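Local coordinates for bacterial transferase hexapeptide (Three repeats) family protein (PDB 4M9C) that probably catalyses the acetylation of a UDP-linked amino sugar in the biosynthesis of UDP-N,N'-diacetylbacillosamine, at residues F35-D38 and G39-G42; V93-T96 and N97-I100. All blocks are in the same frame, centred on the assembly; numbering follows the deposited sequence.

Contact 1: F35-D38 and G39-G42; sequences FIDD and GLSG
D37, just past the end of strand 33-36, reaches over the tight turn that follows, where it hydrogen-bonds to the backbone of L40 and lies in van der Waals contact with its side chain. Followed outward, its CB only carries the chain across, while CG, anti to the backbone N (chi1 -167°), comes within 4.0 Å of L40 CD1. This torsion swings the carboxylate over the turn. OD2 then does the work: through its anti lone pair it accepts the amide of L40, with OD2 and L40 N 2.9 Å apart and a moderately bent bond (142° at the hydrogen). The same amide has a weak second bond to the carbonyl O of D37. Beyond the amide, the leucine bends its side chain obliquely over the oxygen, bringing CD1 within 3.2 Å of D37 OD2, so one carboxylate oxygen meets both the amide and the methyl.

The turn is a type I beta turn from D38 to S41, closed by S41 N to D38 O at 3.1 Å, the donor standing above the carbonyl plane. G39, in its second position, has no side chain to crowd the approaching OD2. Aspartate suits the first position too: the CB of D38 points away from G39-G42 overall, and its OD1 accepts the backbone N of Y53, where helix 53-58 begins, an encounter that the helix dipole would probably favour. S41 lays its CB 3.2 Å from D38 O.

In the Rossmann-like N-terminal domain, strand 33-36 runs parallel to and between strands 3-8 and 48-51, hydrogen-bonded to both. The turn follows this strand, and the chain leads on to strand 44-45, with D37 and L40 both resting on A10, in the loop after strand 3-8, and on V50 of strand 48-51.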
loop_
_atom_site.group_PDB
_atom_site.type_symbol
_atom_site.label_atom_id
_atom_site.label_comp_id
_atom_site.label_asym_id
_atom_site.label_seq_id
_atom_site.Cartn_x
_atom_site.Cartn_y
_atom_site.Cartn_z
ATOM N N PHE A 35 15.476 -24.218 -3.816
ATOM C CA PHE A 35 16.118 -23.077 -4.451
ATOM C C PHE A 35 17.085 -23.564 -5.531
ATOM O O PHE A 35 17.802 -24.541 -5.334
ATOM C CB PHE A 35 16.877 -22.259 -3.414
ATOM C CG PHE A 35 15.989 -21.549 -2.427
ATOM C CD1 PHE A 35 15.314 -20.395 -2.794
ATOM C CD2 PHE A 35 15.852 -22.022 -1.128
ATOM C CE1 PHE A 35 14.508 -19.737 -1.892
ATOM C CE2 PHE A 35 15.040 -21.372 -0.218
ATOM C CZ PHE A 35 14.368 -20.227 -0.599
ATOM N N ILE A 36 17.095 -22.885 -6.674
ATOM C CA ILE A 36 18.060 -23.161 -7.733
ATOM C C ILE A 36 19.079 -22.032 -7.770
ATOM O O ILE A 36 18.717 -20.877 -8.024
ATOM C CB ILE A 36 17.378 -23.233 -9.111
ATOM C CG1 ILE A 36 16.383 -24.394 -9.166
ATOM C CG2 ILE A 36 18.419 -23.350 -10.224
ATOM C CD1 ILE A 36 15.671 -24.518 -10.497
ATOM N N ASP A 37 20.346 -22.359 -7.512
ATOM C CA ASP A 37 21.411 -21.354 -7.494
ATOM C C ASP A 37 22.796 -22.008 -7.610
ATOM O O ASP A 37 23.266 -22.650 -6.675
ATOM C CB ASP A 37 21.326 -20.504 -6.222
ATOM C CG ASP A 37 22.191 -19.255 -6.291
ATOM O OD1 ASP A 37 21.634 -18.149 -6.505
ATOM O OD2 ASP A 37 23.428 -19.378 -6.130
ATOM N N ASP A 38 23.433 -21.850 -8.767
ATOM C CA ASP A 38 24.730 -22.483 -9.022
ATOM C C ASP A 38 25.754 -22.090 -7.963
ATOM O O ASP A 38 26.411 -22.948 -7.369
ATOM C CB ASP A 38 25.244 -22.120 -10.417
ATOM C CG ASP A 38 24.503 -22.854 -11.518
ATOM O OD1 ASP A 38 23.885 -23.900 -11.213
ATOM O OD2 ASP A 38 24.539 -22.395 -12.681
ATOM N N GLY A 39 25.861 -20.789 -7.719
ATOM C CA GLY A 39 26.771 -20.261 -6.719
ATOM C C GLY A 39 26.632 -20.909 -5.357
ATOM O O GLY A 39 27.634 -21.216 -4.708
ATOM N N LEU A 40 25.393 -21.128 -4.921
ATOM C CA LEU A 40 25.149 -21.665 -3.586
ATOM C C LEU A 40 24.810 -23.146 -3.610
ATOM O O LEU A 40 24.363 -23.703 -2.610
ATOM C CB LEU A 40 24.061 -20.867 -2.862
ATOM C CG LEU A 40 24.459 -19.460 -2.403
ATOM C CD1 LEU A 40 25.083 -18.655 -3.534
ATOM C CD2 LEU A 40 23.272 -18.705 -1.815
ATOM N N SER A 41 25.038 -23.784 -4.755
ATOM C CA SER A 41 24.811 -25.217 -4.896
ATOM C C SER A 41 25.363 -25.996 -3.703
ATOM O O SER A 41 26.463 -25.715 -3.229
ATOM C CB SER A 41 25.456 -25.724 -6.191
ATOM O OG SER A 41 25.475 -27.144 -6.237
ATOM N N GLY A 42 24.596 -26.968 -3.217
ATOM C CA GLY A 42 25.056 -27.838 -2.150
ATOM C C GLY A 42 24.742 -27.362 -0.743
ATOM O O GLY A 42 24.803 -28.146 0.210
#

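Contact 2: V93-T96 and N97-I100; sequences VQST and NTVI
The type I beta turn from S95 to T98 bends the linker between the Rossmann-like domain and the first strand of the left-handed beta-helix, and its two end residues are bonded twice. T98 N donates to S95 O at 3.1 Å, coming in 65° above the carbonyl plane. In return, S95 N donates to T98 OG1 at 3.2 Å in a fairly straight bond (152°). Threonine suits this end because OG1 lies anti to its own carbonyl carbon (chi1 -69°), which points the hydroxyl back along the incoming chain and leaves S95 CB 3.5 Å from T98 OG1.

T98 OG1 is also hydrogen-bonded to T116 OG1, eighteen residues on. Strands 99-100 and 117-118 are parallel neighbours in one face of the helix, so this hydroxyl pair ties the turn to the following coil. S95 OG is bonded to L112 O, at the end of strand 111-112, just before the corner that leads to strand 117-118. N97 sends OD1 to the amide of F115, passing 4.0 Å from S95 CB on the way. One water donates to both T96 O (3.0 Å) and T98 O (2.6 Å), bridging the two carbonyls. Between the subunits of the trimer, N97 packs against V99 of the third subunit, while V99 here meets F115 of the second subunit.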
loop_
_atom_site.group_PDB
_atom_site.type_symbol
_atom_site.label_atom_id
_atom_site.label_comp_id
_atom_site.label_asym_id
_atom_site.label_seq_id
_atom_site.Cartn_x
_atom_site.Cartn_y
_atom_site.Cartn_z
ATOM N N VAL A 93 2.739 -17.146 -9.906
ATOM C CA VAL A 93 2.645 -17.075 -8.458
ATOM C C VAL A 93 1.993 -15.754 -8.075
ATOM O O VAL A 93 2.433 -14.700 -8.528
ATOM C CB VAL A 93 4.057 -17.159 -7.837
ATOM C CG1 VAL A 93 4.014 -16.963 -6.330
ATOM C CG2 VAL A 93 4.690 -18.490 -8.174
ATOM N N GLN A 94 0.926 -15.813 -7.280
ATOM C CA GLN A 94 0.318 -14.613 -6.717
ATOM C C GLN A 94 0.422 -14.688 -5.210
ATOM O O GLN A 94 0.902 -15.669 -4.651
ATOM C CB GLN A 94 -1.177 -14.515 -7.054
ATOM C CG GLN A 94 -1.532 -14.650 -8.504
ATOM C CD GLN A 94 -1.722 -16.096 -8.915
ATOM O OE1 GLN A 94 -1.202 -16.525 -9.949
ATOM N NE2 GLN A 94 -2.482 -16.855 -8.113
ATOM N N SER A 95 -0.067 -13.656 -4.548
ATOM C CA SER A 95 -0.161 -13.677 -3.106
ATOM C C SER A 95 -1.624 -13.770 -2.759
ATOM O O SER A 95 -2.482 -13.408 -3.566
ATOM C CB SER A 95 0.425 -12.400 -2.526
ATOM O OG SER A 95 1.755 -12.258 -2.979
ATOM N N THR A 96 -1.907 -14.253 -1.558
ATOM C CA THR A 96 -3.285 -14.377 -1.095
ATOM C C THR A 96 -4.046 -13.060 -1.200
ATOM O O THR A 96 -5.200 -13.039 -1.610
ATOM C CB THR A 96 -3.333 -14.877 0.353
ATOM O OG1 THR A 96 -2.664 -16.138 0.427
ATOM C CG2 THR A 96 -4.790 -15.056 0.827
ATOM N N ASN A 97 -3.409 -11.954 -0.838
ATOM C CA ASN A 97 -4.138 -10.692 -0.835
ATOM C C ASN A 97 -4.057 -9.903 -2.147
ATOM O O ASN A 97 -4.512 -8.758 -2.207
ATOM C CB ASN A 97 -3.732 -9.810 0.356
ATOM C CG ASN A 97 -2.308 -9.276 0.236
ATOM O OD1 ASN A 97 -1.635 -9.489 -0.773
ATOM N ND2 ASN A 97 -1.844 -8.590 1.274
ATOM N N THR A 98 -3.483 -10.502 -3.187
ATOM C CA THR A 98 -3.401 -9.838 -4.493
ATOM C C THR A 98 -4.805 -9.599 -5.041
ATOM O O THR A 98 -5.674 -10.466 -4.937
ATOM C CB THR A 98 -2.605 -10.681 -5.518
ATOM O OG1 THR A 98 -1.216 -10.709 -5.156
ATOM C CG2 THR A 98 -2.733 -10.105 -6.933
ATOM N N VAL A 99 -5.020 -8.423 -5.618
ATOM C CA VAL A 99 -6.296 -8.088 -6.236
ATOM C C VAL A 99 -6.122 -7.938 -7.747
ATOM O O VAL A 99 -5.219 -7.227 -8.207
ATOM C CB VAL A 99 -6.858 -6.768 -5.660
ATOM C CG1 VAL A 99 -8.076 -6.289 -6.466
ATOM C CG2 VAL A 99 -7.209 -6.940 -4.188
ATOM N N ILE A 100 -6.974 -8.616 -8.510
ATOM C CA ILE A 100 -7.026 -8.478 -9.966
ATOM C C ILE A 100 -8.496 -8.287 -10.364
ATOM O O ILE A 100 -9.341 -9.090 -9.974
ATOM C CB ILE A 100 -6.479 -9.742 -10.671
ATOM C CG1 ILE A 100 -5.018 -10.001 -10.274
ATOM C CG2 ILE A 100 -6.619 -9.619 -12.193
ATOM C CD1 ILE A 100 -4.535 -11.410 -10.635
HETATM O O HOH W 1 -7.141 -11.180 -2.881
#

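Both contacts are surface beta turns of type I, yet they serve different parts of the fold. Contact 1 stays within the N-terminal domain, at the end of one of its sheet strands; contact 2 belongs to the entrance of the beta-helix. Their centres lie 28 Å apart, with nearest atoms about 12 Å apart, so neither touches the other. The chemistry differs accordingly: in contact 1 carboxylates take up backbone amides, in the turn itself and at a helix start, whereas contact 2 relies on uncharged hydroxyl and amide groups that link the turn to strand 111-112 and to the corner residues before strand 117-118. Other subunits reach only contact 2, whose site borders the trimer interface.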